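Local structure of malonate decarboxylase subunit alpha (Acinetobacter baumannii ATCC 17978, 6MPR) at residues A[479-483]-A[522-527]. The protein forms the alpha subunit of malonate decarboxylase and probably transfers the acyl carrier protein from its acetyl thioester to malonate, giving the malonyl thioester. Numbering follows the deposited sequence.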
ATOM      1  N   GLU A 479     -27.557  19.759  -4.894  1.00 15.25           N
ATOM      2  CA  GLU A 479     -28.510  19.618  -5.986  1.00 15.20           C
ATOM      3  C   GLU A 479     -28.865  18.173  -6.310  1.00 22.02           C
ATOM      4  O   GLU A 479     -29.950  17.921  -6.839  1.00 19.06           O
ATOM      5  CB  GLU A 479     -27.951  20.294  -7.241  1.00 19.51           C
ATOM      6  CG  GLU A 479     -27.807  21.789  -7.098  1.00 24.28           C
ATOM      7  CD  GLU A 479     -29.133  22.489  -7.280  1.00 40.08           C
ATOM      8  OE1 GLU A 479     -29.504  22.743  -8.451  1.00 46.34           O
ATOM      9  OE2 GLU A 479     -29.809  22.756  -6.260  1.00 40.67           O
ATOM     10  N   GLY A 480     -27.995  17.214  -6.023  1.00 16.18           N
ATOM     11  CA  GLY A 480     -28.274  15.833  -6.357  1.00 17.82           C
ATOM     12  C   GLY A 480     -26.987  15.075  -6.635  1.00 16.95           C
ATOM     13  O   GLY A 480     -25.906  15.537  -6.303  1.00 13.97           O
ATOM     14  N   ILE A 481     -27.132  13.894  -7.238  1.00 18.16           N
ATOM     15  CA  ILE A 481     -26.006  13.011  -7.528  1.00 14.98           C
ATOM     16  C   ILE A 481     -25.894  12.850  -9.037  1.00 15.95           C
ATOM     17  O   ILE A 481     -26.887  12.569  -9.712  1.00 16.28           O
ATOM     18  CB  ILE A 481     -26.159  11.628  -6.868  1.00 13.28           C
ATOM     19  CG1 ILE A 481     -26.347  11.743  -5.354  1.00 13.09           C
ATOM     20  CG2 ILE A 481     -24.942  10.749  -7.175  1.00 15.56           C
ATOM     21  CD1 ILE A 481     -26.751  10.429  -4.715  1.00 14.42           C
ATOM     22  N   ALA A 482     -24.680  13.000  -9.558  1.00 13.68           N
ATOM     23  CA  ALA A 482     -24.364  12.596 -10.920  1.00 14.08           C
ATOM     24  C   ALA A 482     -23.635  11.260 -10.840  1.00 16.96           C
ATOM     25  O   ALA A 482     -22.586  11.161 -10.188  1.00 17.85           O
ATOM     26  CB  ALA A 482     -23.513  13.655 -11.632  1.00 14.30           C
ATOM     27  N   TYR A 483     -24.204  10.224 -11.467  1.00 16.88           N
ATOM     28  CA  TYR A 483     -23.584   8.894 -11.456  1.00 17.63           C
ATOM     29  C   TYR A 483     -22.564   8.800 -12.589  1.00 16.38           C
ATOM     30  O   TYR A 483     -22.760   8.120 -13.597  1.00 17.09           O
ATOM     31  CB  TYR A 483     -24.639   7.796 -11.563  1.00 16.01           C
ATOM     32  CG  TYR A 483     -25.547   7.685 -10.359  1.00 17.90           C
ATOM     33  CD1 TYR A 483     -25.078   7.170  -9.151  1.00 13.68           C
ATOM     34  CD2 TYR A 483     -26.880   8.079 -10.431  1.00 19.59           C
ATOM     35  CE1 TYR A 483     -25.905   7.064  -8.045  1.00 13.64           C
ATOM     36  CE2 TYR A 483     -27.720   7.970  -9.330  1.00 16.18           C
ATOM     37  CZ  TYR A 483     -27.222   7.471  -8.139  1.00 15.99           C
ATOM     38  OH  TYR A 483     -28.058   7.367  -7.050  1.00 14.74           O
ATOM     39  N   GLY A 522     -31.872   7.897 -15.172  1.00 19.82           N
ATOM     40  CA  GLY A 522     -31.241   7.518 -13.922  1.00 18.54           C
ATOM     41  C   GLY A 522     -29.795   7.928 -13.771  1.00 19.94           C
ATOM     42  O   GLY A 522     -29.156   7.520 -12.797  1.00 16.39           O
ATOM     43  N   LEU A 523     -29.265   8.754 -14.682  1.00 17.10           N
ATOM     44  CA  LEU A 523     -27.872   9.190 -14.611  1.00 17.46           C
ATOM     45  C   LEU A 523     -27.665  10.352 -13.643  1.00 19.94           C
ATOM     46  O   LEU A 523     -26.544  10.555 -13.154  1.00 16.18           O
ATOM     47  CB  LEU A 523     -27.392   9.589 -16.005  1.00 19.12           C
ATOM     48  CG  LEU A 523     -27.310   8.474 -17.042  1.00 23.18           C
ATOM     49  CD1 LEU A 523     -27.035   9.080 -18.414  1.00 27.17           C
ATOM     50  CD2 LEU A 523     -26.211   7.521 -16.658  1.00 26.94           C
ATOM     51  N   VAL A 524     -28.712  11.124 -13.379  1.00 16.27           N
ATOM     52  CA  VAL A 524     -28.725  12.174 -12.373  1.00 15.88           C
ATOM     53  C   VAL A 524     -29.947  11.945 -11.503  1.00 15.91           C
ATOM     54  O   VAL A 524     -31.019  11.615 -12.019  1.00 16.48           O
ATOM     55  CB  VAL A 524     -28.770  13.575 -13.023  1.00 16.32           C
ATOM     56  CG1 VAL A 524     -29.038  14.650 -11.982  1.00 16.08           C
ATOM     57  CG2 VAL A 524     -27.469  13.847 -13.772  1.00 16.34           C
ATOM     58  N   VAL A 525     -29.798  12.117 -10.193  1.00 15.40           N
ATOM     59  CA  VAL A 525     -30.925  12.098  -9.274  1.00 15.54           C
ATOM     60  C   VAL A 525     -30.940  13.391  -8.471  1.00 15.43           C
ATOM     61  O   VAL A 525     -29.927  13.787  -7.885  1.00 17.83           O
ATOM     62  CB  VAL A 525     -30.908  10.873  -8.335  1.00 15.27           C
ATOM     63  CG1 VAL A 525     -31.197   9.607  -9.109  1.00 15.59           C
ATOM     64  CG2 VAL A 525     -29.587  10.768  -7.594  1.00 18.95           C
ATOM     65  N   PHE A 526     -32.091  14.058  -8.474  1.00 15.95           N
ATOM     66  CA  PHE A 526     -32.422  15.132  -7.554  1.00 16.57           C
ATOM     67  C   PHE A 526     -33.001  14.527  -6.278  1.00 19.47           C
ATOM     68  O   PHE A 526     -33.372  13.352  -6.262  1.00 19.22           O
ATOM     69  CB  PHE A 526     -33.439  16.073  -8.201  1.00 18.92           C
ATOM     70  CG  PHE A 526     -32.873  16.945  -9.302  1.00 16.94           C
ATOM     71  CD1 PHE A 526     -31.519  16.913  -9.628  1.00 20.14           C
ATOM     72  CD2 PHE A 526     -33.698  17.838  -9.990  1.00 17.86           C
ATOM     73  CE1 PHE A 526     -31.005  17.728 -10.636  1.00 20.70           C
ATOM     74  CE2 PHE A 526     -33.195  18.656 -10.995  1.00 22.64           C
ATOM     75  CZ  PHE A 526     -31.839  18.607 -11.314  1.00 22.66           C
ATOM     76  N   PRO A 527     -33.082  15.293  -5.182  1.00 16.55           N
ATOM     77  CA  PRO A 527     -33.672  14.723  -3.954  1.00 22.59           C
ATOM     78  C   PRO A 527     -35.017  14.043  -4.182  1.00 21.31           C
ATOM     79  O   PRO A 527     -35.263  12.963  -3.629  1.00 21.83           O
ATOM     80  CB  PRO A 527     -33.792  15.945  -3.038  1.00 24.42           C
ATOM     81  CG  PRO A 527     -32.673  16.832  -3.478  1.00 17.88           C
ATOM     82  CD  PRO A 527     -32.555  16.655  -4.957  1.00 17.67           C
TER
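I481 and V525 form the hydrogen-bonded pair of a short antiparallel ladder: I481 N donates to V525 O at 2.9 Å, and V525 N returns a bond to I481 O at 3.0 Å. A third bond, from Y483 N to L523 O, is the straightest, with 170° at the hydrogen. A482 and V524 make the non-hydrogen-bonded pair between these links, where V524 CA also brings its hydrogen to I481 O.

The side chains of I481 and V525 leave the same face of the sheet and lie side by side, I481 CB 3.6 Å from V525 CG2. That methyl sits between the backbone N and the carbonyl carbon of its own residue, since chi1 is -70°, and this turns it toward both I481 CB and Y483 OH. V525 CG1 meets the Y483 ring edge-on in its plane, 3.8 Å from CE2, while I481 CG2 lies over one face, displaced toward the rim. The ring is thus packed from two directions, and its hydroxyl is anchored by a hydrogen bond with G256 O of helix 244-261. K260 of the same helix makes a cation-pi contact with this ring, and the H474 ring meets it with the planes at about 80°. At the other end, G480 has no side chain, which lets its CA approach V525 O to 3.0 Å; E479 O rests 3.4 Å from F526 CD1 and 3.5 Å from P527 CD.

A Schellman motif at G522 ends helix 512-520 and leads into strand 524-525, the last in order of a mixed sheet. Strand 480-482 joins it antiparallel to strand 474-477. A482 and V524 face helix 490-499, whereas I481 packs against helix 244-261 on the opposite face.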